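Local coordinates for protein computational Design of Enzyme (Synthetic construct, PDB 3TP4) that is a computationally designed enzyme, probably built on a TIM-barrel glycosyl hydrolase scaffold to carry an activated serine in a catalytic triad, at residues Trp180-Ala185 with Gly221-Asn226; Gly225-Tyr230 with Leu264-Glu269; Arg232-Asp237 with Asp272-Val277; Leu243-Tyr248 with Ser278-Phe283. One frame throughout, in Å; residues are numbered along the deposited sequence.

Contact 1: Trp180-Ala185 with Gly221-Asn226; sequences WFWWGA and GGFGGN. With ACY (acetic acid), chain C.
Two hydrogen bonds run between the two segments, and both use the Gly221 peptide region. Trp182 NE1 gives the better one, to Gly221 O at 2.8 Å: at 174° it is nearly straight, and the acceptor lies in the indole plane. The Gly221 N bond to Trp180 O is just as short but bent to 127°, so it counts as weak. Inside 221-226, the type I' turn from Phe223 to Asn226 folds back on itself, Phe223 O taking both Asn226 N and Asn226 ND2; Asp263 accepts from Phe223 N and Gly225 N.

The aromatic contact is between Trp182 and Phe223. They come tip to tip, planes 22° apart but slid so far that the rings barely overlap, and Trp182 CZ2 meets Phe223 CE1 at 3.4 Å. Trp180 lies against plain backbone, its CE3 3.4 Å from Gly222 N; a beta carbon on Gly222 would collide with Trp180 CE3.

An acetic acid molecule, probably from the crystallisation liquor, accepts from Trp180 N through its O at 2.7 Å and weakly from Phe181 N. Both segments follow barrel strands, 168-174 and 213-217, at their C-terminal ends, where TIM barrels carry their active sites. The straight indole bond thus fixes the rotation of Trp182 and ties two such loops together, while the acetic acid marks backbone N-H groups able to donate to an oxygen ligand.

Contact 2: Gly225-Tyr230 with Leu264-Glu269; sequences GNRDVY and LRMIAE
Glu269 OE1 is gripped twice: a water donates to it at 2.5 Å, and Arg227 NH1 forms a salt bridge with it at 3.5 Å. The same water accepts from Arg227 NH1 and closes a small triangle. Water and carboxylate oxygen both sit at the edge of the guanidinium, in its plane. Arg227 NH2 goes on to Glu273, and Arg265 adds a long bridge to Glu269 OE2, making a salt-bridge network.

The rest of the contact is apolar. Met266, present as selenomethionine, lies with SE 3.5 Å from Gly225 C. Its CG slides past Arg227 CG in the opposite direction, and the bend at chi3 (67°) turns CE onto Tyr230, 3.5 Å from CG of that ring. SE itself stands obliquely to the ring, a Met-aromatic contact. Farther along the tyrosine, CZ touches Ile267 CG2 at 3.5 Å, while its OH bonds to Gly244 O. An alanine in place of Tyr230 would remove the surface that Met266 CE and Ile267 CG2 rest on, and the hydroxyl bond to Gly244 O, and would probably loosen the short helix against its neighbour. Helices 227-230 and 254-274, which flank strand 242-249 in sequence, pack here as neighbours in the outer layer of a beta/alpha barrel.

Contact 3: Arg232-Asp237 with Asp272-Val277; sequences RTYPGD and DEKGKV
At the N-terminal side of the barrel strands, the loop leading from helix 227-230 to strand 242-249 meets the end of helix 254-274 and the turn into strand 277-278. Asp237 OD1 is the polar centre. Lys274 NZ approaches its syn lone pair at 2.8 Å, a hydrogen-bonded salt bridge, while Tyr234 OH donates to its anti lone pair at 2.6 Å. The two donors thus take opposite sides of one oxygen, with the carboxylate oxygen in the plane of the Tyr234 ring.

On the partner side, helix 254-274 finishes in a Schellman motif: Gly275 leaves the helix with positive phi; Lys274 on the last turn and Lys276 just beyond it both point to the loop. Each chain runs extended and bends at its last torsion (chi4 -62° and -54°). Lys276 NZ goes to the backbone instead of the carboxylate, donating to Asp237 O at 2.9 Å on a lone pair, and has Val240 O as a second partner. With Lys276 NZ 5.0 Å from Asp237 OD1 as well, the positive surroundings would probably keep Asp237 ionised.

The Tyr234 hydroxyl meets both lysines tip to tip: its OH is 3.6 Å from Lys274 CD and 3.5 Å from Lys276 CE. Gly236 N lies 3.5 Å above the centre of one face of the Tyr234 ring, and Trp217 meets the ring edge-to-face.

Contact 4: Leu243-Tyr248 with Ser278-Phe283; sequences LGLDTY and SAFTRF
Thr281 holds OG1 in the crowded position between its backbone N and carbonyl carbon (chi1 42°), and Asp246 sets CG beside its own N (chi1 -53°), so hydroxyl and carboxylate meet. Thr281 OG1 donates to Asp246 OD1 at 2.8 Å, from above the carboxylate plane, and accepts from Leu245 N at 2.9 Å. Asp246 OD2 is claimed by Arg171. A valine in place of Thr281 would remove both bonds and would probably leave the Leu245 N-H and the Asp246 carboxylate less firmly held.

Segments 243-248 and 278-283 are parallel neighbours in the TIM-barrel sheet, with a break. Ala279 N bonds to Leu243 O at 2.9 Å; beyond an inverse gamma turn centred on Phe280 the register has shifted by one, and Arg282 N reaches Leu245 O almost straight (174°) while Thr247 N reaches Arg282 O. The edge of the Phe280 ring meets Leu245 O, 3.4 Å from CD1.

On the face it shares with Asp246, Arg282 lays its aliphatic part along the carboxylate, CB 3.1 Å from OD1. Its guanidinium works through water: one molecule accepts from NH1, another from NE while hydrogen-bonding to Tyr248 OH. The arginine lies near, without touching, Ser70, His37 and Glu320, probably the designed triad.

How the contacts relate
All four contacts lie in the barrel, in the region from the loop after strand 168-174 to strand 282-285. Contacts 1 and 2 share Gly225 and Asn226, with Val229 packed against both Trp182 and Phe223. Contact 1 closes before contacts 3 and 4 open, whereas contacts 2, 3 and 4 interleave along the chain. Helix 254-274 serves contacts 2 and 3, joined by the Arg227-Glu273 salt bridge, and it links the strands of contact 4, a beta-alpha-beta crossover. Centres of contacts 1 and 4, 2 and 3, and 2 and 4 are each about 11 Å apart; contacts 1 and 3, at opposite ends of the strands, are about 16 Å apart. Sheet, outer helices and loops are thus tied together.

Contact 1: Trp180-Ala185 with Gly221-Asn226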
loop_
_atom_site.group_PDB
_atom_site.type_symbol
_atom_site.label_atom_id
_atom_site.label_comp_id
_atom_site.label_asym_id
_atom_site.label_seq_id
_atom_site.Cartn_x
_atom_site.Cartn_y
_atom_site.Cartn_z
ATOM N N TRP A 180 -9.701 12.944 2.261
ATOM C CA TRP A 180 -9.406 12.015 3.349
ATOM C C TRP A 180 -9.182 10.597 2.863
ATOM O O TRP A 180 -8.699 9.764 3.630
ATOM C CB TRP A 180 -10.498 12.023 4.425
ATOM C CG TRP A 180 -10.787 13.378 4.976
ATOM C CD1 TRP A 180 -11.931 14.121 4.787
ATOM C CD2 TRP A 180 -9.923 14.172 5.800
ATOM N NE1 TRP A 180 -11.829 15.316 5.456
ATOM C CE2 TRP A 180 -10.609 15.376 6.086
ATOM C CE3 TRP A 180 -8.641 13.980 6.333
ATOM C CZ2 TRP A 180 -10.052 16.389 6.879
ATOM C CZ3 TRP A 180 -8.085 14.985 7.119
ATOM C CH2 TRP A 180 -8.795 16.175 7.386
ATOM N N PHE A 181 -9.573 10.313 1.620
ATOM C CA PHE A 181 -9.189 9.068 0.951
ATOM C C PHE A 181 -9.674 7.772 1.621
ATOM O O PHE A 181 -8.955 6.769 1.605
ATOM C CB PHE A 181 -7.649 8.993 0.787
ATOM C CG PHE A 181 -7.028 10.214 0.140
ATOM C CD1 PHE A 181 -6.898 10.302 -1.238
ATOM C CD2 PHE A 181 -6.551 11.261 0.916
ATOM C CE1 PHE A 181 -6.318 11.422 -1.829
ATOM C CE2 PHE A 181 -5.971 12.385 0.335
ATOM C CZ PHE A 181 -5.853 12.465 -1.041
ATOM N N TRP A 182 -10.868 7.761 2.212
ATOM C CA TRP A 182 -11.393 6.494 2.716
ATOM C C TRP A 182 -12.034 5.754 1.552
ATOM O O TRP A 182 -12.812 6.339 0.802
ATOM C CB TRP A 182 -12.474 6.693 3.786
ATOM C CG TRP A 182 -12.083 7.404 5.046
ATOM C CD1 TRP A 182 -11.099 8.343 5.210
ATOM C CD2 TRP A 182 -12.704 7.245 6.323
ATOM N NE1 TRP A 182 -11.077 8.775 6.517
ATOM C CE2 TRP A 182 -12.050 8.113 7.221
ATOM C CE3 TRP A 182 -13.753 6.450 6.794
ATOM C CZ2 TRP A 182 -12.415 8.211 8.567
ATOM C CZ3 TRP A 182 -14.108 6.540 8.131
ATOM C CH2 TRP A 182 -13.448 7.414 8.999
ATOM N N TRP A 183 -11.737 4.470 1.403
ATOM C CA TRP A 183 -12.410 3.684 0.370
ATOM C C TRP A 183 -13.747 3.238 0.932
ATOM O O TRP A 183 -13.796 2.337 1.769
ATOM C CB TRP A 183 -11.588 2.446 -0.011
ATOM C CG TRP A 183 -12.148 1.721 -1.216
ATOM C CD1 TRP A 183 -13.133 2.166 -2.057
ATOM C CD2 TRP A 183 -11.749 0.436 -1.712
ATOM N NE1 TRP A 183 -13.371 1.234 -3.045
ATOM C CE2 TRP A 183 -12.532 0.168 -2.861
ATOM C CE3 TRP A 183 -10.803 -0.514 -1.303
ATOM C CZ2 TRP A 183 -12.400 -1.011 -3.598
ATOM C CZ3 TRP A 183 -10.671 -1.684 -2.038
ATOM C CH2 TRP A 183 -11.467 -1.923 -3.171
ATOM N N GLY A 184 -14.831 3.879 0.505
ATOM C CA GLY A 184 -16.145 3.557 1.047
ATOM C C GLY A 184 -16.501 2.068 1.021
ATOM O O GLY A 184 -17.081 1.542 1.970
ATOM N N ALA A 185 -16.156 1.374 -0.060
ATOM C CA ALA A 185 -16.484 -0.050 -0.139
ATOM C C ALA A 185 -15.760 -0.855 0.943
ATOM O O ALA A 185 -16.328 -1.769 1.536
ATOM C CB ALA A 185 -16.178 -0.604 -1.525
ATOM N N GLY A 221 -7.323 9.207 6.042
ATOM C CA GLY A 221 -6.881 10.170 7.037
ATOM C C GLY A 221 -8.021 10.847 7.769
ATOM O O GLY A 221 -9.192 10.605 7.471
ATOM N N GLY A 222 -7.666 11.706 8.724
ATOM C CA GLY A 222 -8.638 12.421 9.526
ATOM C C GLY A 222 -9.375 11.496 10.469
ATOM O O GLY A 222 -10.605 11.431 10.442
ATOM N N PHE A 223 -8.627 10.788 11.308
ATOM C CA PHE A 223 -9.219 9.835 12.240
ATOM C C PHE A 223 -9.404 10.382 13.649
ATOM O O PHE A 223 -10.047 9.746 14.483
ATOM C CB PHE A 223 -8.403 8.526 12.252
ATOM C CG PHE A 223 -8.397 7.826 10.921
ATOM C CD1 PHE A 223 -9.520 7.138 10.486
ATOM C CD2 PHE A 223 -7.284 7.881 10.089
ATOM C CE1 PHE A 223 -9.536 6.507 9.249
ATOM C CE2 PHE A 223 -7.290 7.257 8.852
ATOM C CZ PHE A 223 -8.413 6.564 8.427
ATOM N N GLY A 224 -8.853 11.567 13.921
ATOM C CA GLY A 224 -8.942 12.138 15.256
ATOM C C GLY A 224 -8.166 11.284 16.237
ATOM O O GLY A 224 -8.437 11.268 17.447
ATOM N N GLY A 225 -7.195 10.551 15.705
ATOM C CA GLY A 225 -6.359 9.697 16.527
ATOM C C GLY A 225 -7.103 8.516 17.110
ATOM O O GLY A 225 -6.633 7.912 18.078
ATOM N N ASN A 226 -8.250 8.177 16.516
ATOM C CA ASN A 226 -9.071 7.064 17.004
ATOM C C ASN A 226 -8.673 5.732 16.375
ATOM O O ASN A 226 -8.947 5.486 15.205
ATOM C CB ASN A 226 -10.566 7.352 16.797
ATOM C CG ASN A 226 -11.052 8.529 17.651
ATOM O OD1 ASN A 226 -11.118 8.421 18.873
ATOM N ND2 ASN A 226 -11.388 9.654 17.006
HETATM C C ACY C . -13.230 13.252 1.841
HETATM O O ACY C . -12.302 12.383 1.843
HETATM O OXT ACY C . -14.397 12.947 2.234
HETATM C CH3 ACY C . -12.930 14.677 1.501
#

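Contact 2: Gly225-Tyr230 with Leu264-Glu269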
loop_
_atom_site.group_PDB
_atom_site.type_symbol
_atom_site.label_atom_id
_atom_site.label_comp_id
_atom_site.label_asym_id
_atom_site.label_seq_id
_atom_site.Cartn_x
_atom_site.Cartn_y
_atom_site.Cartn_z
ATOM N N GLY A 225 -7.195 10.551 15.705
ATOM C CA GLY A 225 -6.359 9.697 16.527
ATOM C C GLY A 225 -7.103 8.516 17.110
ATOM O O GLY A 225 -6.633 7.912 18.078
ATOM N N ASN A 226 -8.250 8.177 16.516
ATOM C CA ASN A 226 -9.071 7.064 17.004
ATOM C C ASN A 226 -8.673 5.732 16.375
ATOM O O ASN A 226 -8.947 5.486 15.205
ATOM C CB ASN A 226 -10.566 7.352 16.797
ATOM C CG ASN A 226 -11.052 8.529 17.651
ATOM O OD1 ASN A 226 -11.118 8.421 18.873
ATOM N ND2 ASN A 226 -11.388 9.654 17.006
ATOM N N ARG A 227 -8.039 4.869 17.168
ATOM C CA ARG A 227 -7.386 3.677 16.633
ATOM C C ARG A 227 -8.332 2.671 16.013
ATOM O O ARG A 227 -8.012 2.085 14.986
ATOM C CB ARG A 227 -6.509 2.999 17.692
ATOM C CG ARG A 227 -5.184 3.724 17.900
ATOM C CD ARG A 227 -4.566 3.485 19.271
ATOM N NE ARG A 227 -3.853 2.217 19.373
ATOM C CZ ARG A 227 -2.577 2.097 19.736
ATOM N NH1 ARG A 227 -1.852 3.168 20.023
ATOM N NH2 ARG A 227 -2.025 0.898 19.810
ATOM N N ASP A 228 -9.490 2.462 16.636
ATOM C CA ASP A 228 -10.434 1.471 16.133
ATOM C C ASP A 228 -11.014 1.876 14.787
ATOM O O ASP A 228 -11.325 1.019 13.967
ATOM C CB ASP A 228 -11.555 1.207 17.153
ATOM C CG ASP A 228 -11.039 0.573 18.425
ATOM O OD1 ASP A 228 -9.965 -0.074 18.383
ATOM O OD2 ASP A 228 -11.707 0.720 19.470
ATOM N N VAL A 229 -11.156 3.174 14.548
ATOM C CA VAL A 229 -11.601 3.631 13.241
ATOM C C VAL A 229 -10.479 3.411 12.197
ATOM O O VAL A 229 -10.703 2.879 11.104
ATOM C CB VAL A 229 -12.043 5.110 13.293
ATOM C CG1 VAL A 229 -12.490 5.583 11.930
ATOM C CG2 VAL A 229 -13.167 5.291 14.338
ATOM N N TYR A 230 -9.263 3.807 12.553
ATOM C CA TYR A 230 -8.103 3.595 11.690
ATOM C C TYR A 230 -7.919 2.117 11.341
ATOM O O TYR A 230 -7.623 1.765 10.190
ATOM C CB TYR A 230 -6.844 4.114 12.399
ATOM C CG TYR A 230 -5.539 3.911 11.623
ATOM C CD1 TYR A 230 -5.211 4.726 10.547
ATOM C CD2 TYR A 230 -4.642 2.916 11.990
ATOM C CE1 TYR A 230 -4.010 4.554 9.836
ATOM C CE2 TYR A 230 -3.441 2.734 11.296
ATOM C CZ TYR A 230 -3.135 3.556 10.224
ATOM O OH TYR A 230 -1.944 3.381 9.547
ATOM N N LEU A 264 -0.724 11.267 13.139
ATOM C CA LEU A 264 0.665 10.870 12.920
ATOM C C LEU A 264 1.252 10.213 14.167
ATOM O O LEU A 264 2.023 9.252 14.069
ATOM C CB LEU A 264 1.521 12.054 12.418
ATOM C CG LEU A 264 1.266 12.492 10.964
ATOM C CD1 LEU A 264 2.014 13.774 10.609
ATOM C CD2 LEU A 264 1.635 11.388 9.965
ATOM N N ARG A 265 0.880 10.713 15.342
ATOM C CA ARG A 265 1.309 10.079 16.583
ATOM C C ARG A 265 0.756 8.676 16.636
ATOM O O ARG A 265 1.460 7.724 16.967
ATOM C CB ARG A 265 0.804 10.837 17.812
ATOM C CG ARG A 265 1.546 12.130 18.122
ATOM C CD ARG A 265 0.974 12.778 19.386
ATOM N NE ARG A 265 1.097 11.904 20.547
ATOM C CZ ARG A 265 2.096 11.970 21.424
ATOM N NH1 ARG A 265 3.058 12.866 21.263
ATOM N NH2 ARG A 265 2.135 11.146 22.466
HETATM N N MSE A 266 -0.532 8.561 16.334
HETATM C CA MSE A 266 -1.205 7.276 16.405
HETATM C C MSE A 266 -0.551 6.222 15.525
HETATM O O MSE A 266 -0.276 5.109 15.982
HETATM C CB MSE A 266 -2.666 7.432 15.997
HETATM C CG MSE A 266 -3.403 6.123 15.933
HETATM SE SE MSE A 266 -5.160 6.413 15.148
HETATM C CE MSE A 266 -4.657 6.894 13.302
ATOM N N ILE A 267 -0.315 6.540 14.255
ATOM C CA ILE A 267 0.270 5.525 13.388
ATOM C C ILE A 267 1.686 5.122 13.820
ATOM O O ILE A 267 2.057 3.962 13.691
ATOM C CB ILE A 267 0.209 5.884 11.881
ATOM C CG1 ILE A 267 1.169 7.019 11.526
ATOM C CG2 ILE A 267 -1.236 6.215 11.457
ATOM C CD1 ILE A 267 1.277 7.219 10.007
ATOM N N ALA A 268 2.469 6.085 14.307
ATOM C CA ALA A 268 3.811 5.804 14.806
ATOM C C ALA A 268 3.732 4.873 16.016
ATOM O O ALA A 268 4.554 3.973 16.171
ATOM C CB ALA A 268 4.520 7.101 15.192
ATOM N N GLU A 269 2.740 5.111 16.873
ATOM C CA GLU A 269 2.567 4.309 18.080
ATOM C C GLU A 269 2.185 2.886 17.713
ATOM O O GLU A 269 2.720 1.926 18.271
ATOM C CB GLU A 269 1.492 4.918 18.977
ATOM C CG GLU A 269 1.957 6.129 19.772
ATOM C CD GLU A 269 0.813 6.827 20.496
ATOM O OE1 GLU A 269 -0.338 6.340 20.427
ATOM O OE2 GLU A 269 1.067 7.870 21.127
HETATM O O HOH W 1 -2.735 6.008 19.716
#

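Contact 3: Arg232-Asp237 with Asp272-Val277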
loop_
_atom_site.group_PDB
_atom_site.type_symbol
_atom_site.label_atom_id
_atom_site.label_comp_id
_atom_site.label_asym_id
_atom_site.label_seq_id
_atom_site.Cartn_x
_atom_site.Cartn_y
_atom_site.Cartn_z
ATOM N N ARG A 232 -10.127 -0.316 11.166
ATOM C CA ARG A 232 -11.296 -1.036 10.644
ATOM C C ARG A 232 -10.949 -1.995 9.501
ATOM O O ARG A 232 -11.430 -3.130 9.467
ATOM C CB ARG A 232 -12.407 -0.066 10.210
ATOM C CG ARG A 232 -13.472 0.150 11.287
ATOM C CD ARG A 232 -14.322 1.408 11.047
ATOM N NE ARG A 232 -15.452 1.161 10.154
ATOM C CZ ARG A 232 -16.432 2.032 9.919
ATOM N NH1 ARG A 232 -16.433 3.222 10.512
ATOM N NH2 ARG A 232 -17.421 1.711 9.087
ATOM N N THR A 233 -10.103 -1.544 8.575
ATOM C CA THR A 233 -9.802 -2.318 7.381
ATOM C C THR A 233 -8.406 -2.953 7.397
ATOM O O THR A 233 -7.920 -3.419 6.364
ATOM C CB THR A 233 -9.948 -1.443 6.109
ATOM O OG1 THR A 233 -8.940 -0.421 6.096
ATOM C CG2 THR A 233 -11.338 -0.779 6.074
ATOM N N TYR A 234 -7.771 -2.977 8.567
ATOM C CA TYR A 234 -6.408 -3.484 8.700
ATOM C C TYR A 234 -6.296 -4.956 8.289
ATOM O O TYR A 234 -6.994 -5.801 8.829
ATOM C CB TYR A 234 -5.962 -3.336 10.148
ATOM C CG TYR A 234 -4.540 -3.780 10.418
ATOM C CD1 TYR A 234 -3.477 -3.257 9.684
ATOM C CD2 TYR A 234 -4.255 -4.692 11.433
ATOM C CE1 TYR A 234 -2.174 -3.648 9.940
ATOM C CE2 TYR A 234 -2.948 -5.086 11.701
ATOM C CZ TYR A 234 -1.915 -4.561 10.944
ATOM O OH TYR A 234 -0.618 -4.942 11.198
ATOM N N PRO A 235 -5.409 -5.270 7.333
ATOM C CA PRO A 235 -5.300 -6.658 6.862
ATOM C C PRO A 235 -4.650 -7.623 7.861
ATOM O O PRO A 235 -4.855 -8.830 7.744
ATOM C CB PRO A 235 -4.430 -6.535 5.593
ATOM C CG PRO A 235 -4.561 -5.143 5.172
ATOM C CD PRO A 235 -4.669 -4.349 6.465
ATOM N N GLY A 236 -3.876 -7.111 8.812
ATOM C CA GLY A 236 -3.243 -7.969 9.805
ATOM C C GLY A 236 -1.726 -7.886 9.801
ATOM O O GLY A 236 -1.118 -7.577 8.775
ATOM N N ASP A 237 -1.116 -8.197 10.943
ATOM C CA ASP A 237 0.336 -8.118 11.102
ATOM C C ASP A 237 1.117 -8.978 10.111
ATOM O O ASP A 237 2.224 -8.615 9.709
ATOM C CB ASP A 237 0.752 -8.513 12.518
ATOM C CG ASP A 237 0.148 -7.616 13.582
ATOM O OD1 ASP A 237 -0.379 -6.534 13.248
ATOM O OD2 ASP A 237 0.217 -7.996 14.765
ATOM N N ASP A 272 5.232 1.236 16.174
ATOM C CA ASP A 272 6.183 0.884 17.237
ATOM C C ASP A 272 5.753 -0.357 18.012
ATOM O O ASP A 272 6.571 -1.231 18.296
ATOM C CB ASP A 272 6.402 2.054 18.195
ATOM C CG ASP A 272 7.218 3.174 17.569
ATOM O OD1 ASP A 272 7.781 2.965 16.466
ATOM O OD2 ASP A 272 7.295 4.259 18.180
ATOM N N GLU A 273 4.470 -0.445 18.351
ATOM C CA GLU A 273 3.991 -1.604 19.104
ATOM C C GLU A 273 4.101 -2.888 18.291
ATOM O O GLU A 273 4.332 -3.961 18.844
ATOM C CB GLU A 273 2.556 -1.383 19.568
ATOM C CG GLU A 273 2.452 -0.248 20.563
ATOM C CD GLU A 273 1.044 0.286 20.695
ATOM O OE1 GLU A 273 0.108 -0.381 20.193
ATOM O OE2 GLU A 273 0.879 1.374 21.295
ATOM N N LYS A 274 3.965 -2.783 16.972
ATOM C CA LYS A 274 3.988 -3.983 16.135
ATOM C C LYS A 274 5.381 -4.293 15.600
ATOM O O LYS A 274 5.584 -5.319 14.961
ATOM C CB LYS A 274 2.983 -3.865 14.980
ATOM C CG LYS A 274 1.509 -3.802 15.452
ATOM C CD LYS A 274 0.558 -3.530 14.291
ATOM C CE LYS A 274 -0.906 -3.545 14.745
ATOM N NZ LYS A 274 -1.299 -4.871 15.295
ATOM N N GLY A 275 6.335 -3.407 15.866
ATOM C CA GLY A 275 7.673 -3.546 15.315
ATOM C C GLY A 275 7.663 -3.302 13.815
ATOM O O GLY A 275 8.432 -3.904 13.073
ATOM N N LYS A 276 6.766 -2.428 13.370
ATOM C CA LYS A 276 6.625 -2.123 11.952
ATOM C C LYS A 276 7.070 -0.696 11.650
ATOM O O LYS A 276 7.525 0.027 12.536
ATOM C CB LYS A 276 5.169 -2.331 11.507
ATOM C CG LYS A 276 4.711 -3.809 11.591
ATOM C CD LYS A 276 3.286 -3.987 11.068
ATOM C CE LYS A 276 2.818 -5.451 11.220
ATOM N NZ LYS A 276 3.781 -6.378 10.569
ATOM N N VAL A 277 6.935 -0.304 10.389
ATOM C CA VAL A 277 7.252 1.049 9.946
ATOM C C VAL A 277 5.965 1.830 9.714
ATOM O O VAL A 277 5.003 1.288 9.178
ATOM C CB VAL A 277 8.034 1.009 8.615
ATOM C CG1 VAL A 277 8.067 2.405 7.952
ATOM C CG2 VAL A 277 9.440 0.458 8.837
#

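Contact 4: Leu243-Tyr248 with Ser278-Phe283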
loop_
_atom_site.group_PDB
_atom_site.type_symbol
_atom_site.label_atom_id
_atom_site.label_comp_id
_atom_site.label_asym_id
_atom_site.label_seq_id
_atom_site.Cartn_x
_atom_site.Cartn_y
_atom_site.Cartn_z
ATOM N N LEU A 243 2.637 1.082 7.664
ATOM C CA LEU A 243 1.332 1.622 8.008
ATOM C C LEU A 243 1.274 3.076 7.586
ATOM O O LEU A 243 2.163 3.864 7.941
ATOM C CB LEU A 243 1.105 1.536 9.518
ATOM C CG LEU A 243 1.279 0.150 10.138
ATOM C CD1 LEU A 243 1.310 0.253 11.650
ATOM C CD2 LEU A 243 0.159 -0.749 9.699
ATOM N N GLY A 244 0.225 3.439 6.856
ATOM C CA GLY A 244 0.156 4.756 6.243
ATOM C C GLY A 244 -0.938 5.689 6.741
ATOM O O GLY A 244 -1.669 5.379 7.678
ATOM N N LEU A 245 -1.032 6.844 6.088
ATOM C CA LEU A 245 -1.986 7.889 6.433
ATOM C C LEU A 245 -2.018 8.850 5.263
ATOM O O LEU A 245 -0.963 9.286 4.787
ATOM C CB LEU A 245 -1.523 8.666 7.669
ATOM C CG LEU A 245 -2.518 9.706 8.190
ATOM C CD1 LEU A 245 -3.618 9.009 9.013
ATOM C CD2 LEU A 245 -1.801 10.764 9.049
ATOM N N ASP A 246 -3.219 9.191 4.810
ATOM C CA ASP A 246 -3.394 10.069 3.655
ATOM C C ASP A 246 -4.235 11.276 4.050
ATOM O O ASP A 246 -5.403 11.131 4.411
ATOM C CB ASP A 246 -4.087 9.312 2.517
ATOM C CG ASP A 246 -3.385 8.009 2.173
ATOM O OD1 ASP A 246 -2.146 8.006 2.031
ATOM O OD2 ASP A 246 -4.072 6.978 2.064
ATOM N N THR A 247 -3.642 12.464 3.977
ATOM C CA THR A 247 -4.325 13.671 4.407
ATOM C C THR A 247 -3.948 14.865 3.546
ATOM O O THR A 247 -2.781 15.277 3.514
ATOM C CB THR A 247 -3.983 14.014 5.868
ATOM O OG1 THR A 247 -4.389 12.935 6.711
ATOM C CG2 THR A 247 -4.708 15.275 6.298
ATOM N N TYR A 248 -4.936 15.408 2.841
ATOM C CA TYR A 248 -4.760 16.649 2.102
ATOM C C TYR A 248 -5.551 17.738 2.816
ATOM O O TYR A 248 -6.588 17.461 3.408
ATOM C CB TYR A 248 -5.233 16.500 0.656
ATOM C CG TYR A 248 -4.222 15.854 -0.267
ATOM C CD1 TYR A 248 -3.320 14.907 0.201
ATOM C CD2 TYR A 248 -4.156 16.206 -1.605
ATOM C CE1 TYR A 248 -2.380 14.323 -0.654
ATOM C CE2 TYR A 248 -3.229 15.625 -2.460
ATOM C CZ TYR A 248 -2.343 14.684 -1.977
ATOM O OH TYR A 248 -1.414 14.117 -2.831
ATOM N N SER A 278 5.934 3.091 10.134
ATOM C CA SER A 278 4.825 3.962 9.767
ATOM C C SER A 278 5.338 5.062 8.851
ATOM O O SER A 278 6.510 5.454 8.932
ATOM C CB SER A 278 4.177 4.578 11.005
ATOM O OG SER A 278 5.129 5.340 11.740
ATOM N N ALA A 279 4.463 5.570 7.986
ATOM C CA ALA A 279 4.849 6.634 7.058
ATOM C C ALA A 279 3.642 7.512 6.768
ATOM O O ALA A 279 2.507 7.041 6.808
ATOM C CB ALA A 279 5.391 6.045 5.765
ATOM N N PHE A 280 3.888 8.790 6.502
ATOM C CA PHE A 280 2.833 9.729 6.102
ATOM C C PHE A 280 2.624 9.548 4.585
ATOM O O PHE A 280 3.042 10.380 3.777
ATOM C CB PHE A 280 3.289 11.158 6.450
ATOM C CG PHE A 280 2.212 12.225 6.323
ATOM C CD1 PHE A 280 0.931 11.921 5.867
ATOM C CD2 PHE A 280 2.510 13.551 6.645
ATOM C CE1 PHE A 280 -0.050 12.933 5.736
ATOM C CE2 PHE A 280 1.552 14.564 6.519
ATOM C CZ PHE A 280 0.274 14.263 6.070
ATOM N N THR A 281 1.985 8.445 4.204
ATOM C CA THR A 281 2.012 7.990 2.812
ATOM C C THR A 281 1.574 9.032 1.799
ATOM O O THR A 281 2.141 9.118 0.713
ATOM C CB THR A 281 1.221 6.664 2.604
ATOM O OG1 THR A 281 -0.017 6.704 3.335
ATOM C CG2 THR A 281 2.064 5.482 3.072
ATOM N N ARG A 282 0.567 9.824 2.136
ATOM C CA ARG A 282 0.133 10.866 1.224
ATOM C C ARG A 282 -0.169 12.166 1.941
ATOM O O ARG A 282 -0.908 12.189 2.933
ATOM C CB ARG A 282 -1.096 10.408 0.436
ATOM C CG ARG A 282 -0.826 9.263 -0.507
ATOM C CD ARG A 282 -2.079 8.946 -1.319
ATOM N NE ARG A 282 -2.240 9.856 -2.456
ATOM C CZ ARG A 282 -3.203 9.733 -3.368
ATOM N NH1 ARG A 282 -4.094 8.749 -3.267
ATOM N NH2 ARG A 282 -3.278 10.584 -4.379
ATOM N N PHE A 283 0.413 13.245 1.432
ATOM C CA PHE A 283 0.159 14.573 1.966
ATOM C C PHE A 283 0.137 15.577 0.826
ATOM O O PHE A 283 0.756 15.355 -0.218
ATOM C CB PHE A 283 1.223 14.961 3.002
ATOM C CG PHE A 283 2.441 15.648 2.417
ATOM C CD1 PHE A 283 3.428 14.919 1.765
ATOM C CD2 PHE A 283 2.603 17.019 2.538
ATOM C CE1 PHE A 283 4.560 15.545 1.256
ATOM C CE2 PHE A 283 3.725 17.659 2.016
ATOM C CZ PHE A 283 4.708 16.920 1.374
HETATM O O HOH W 2 -4.712 7.104 -1.168
HETATM O O HOH W 3 0.153 12.116 -2.381
HETATM O O HOH W 4 -2.851 13.479 -5.328
#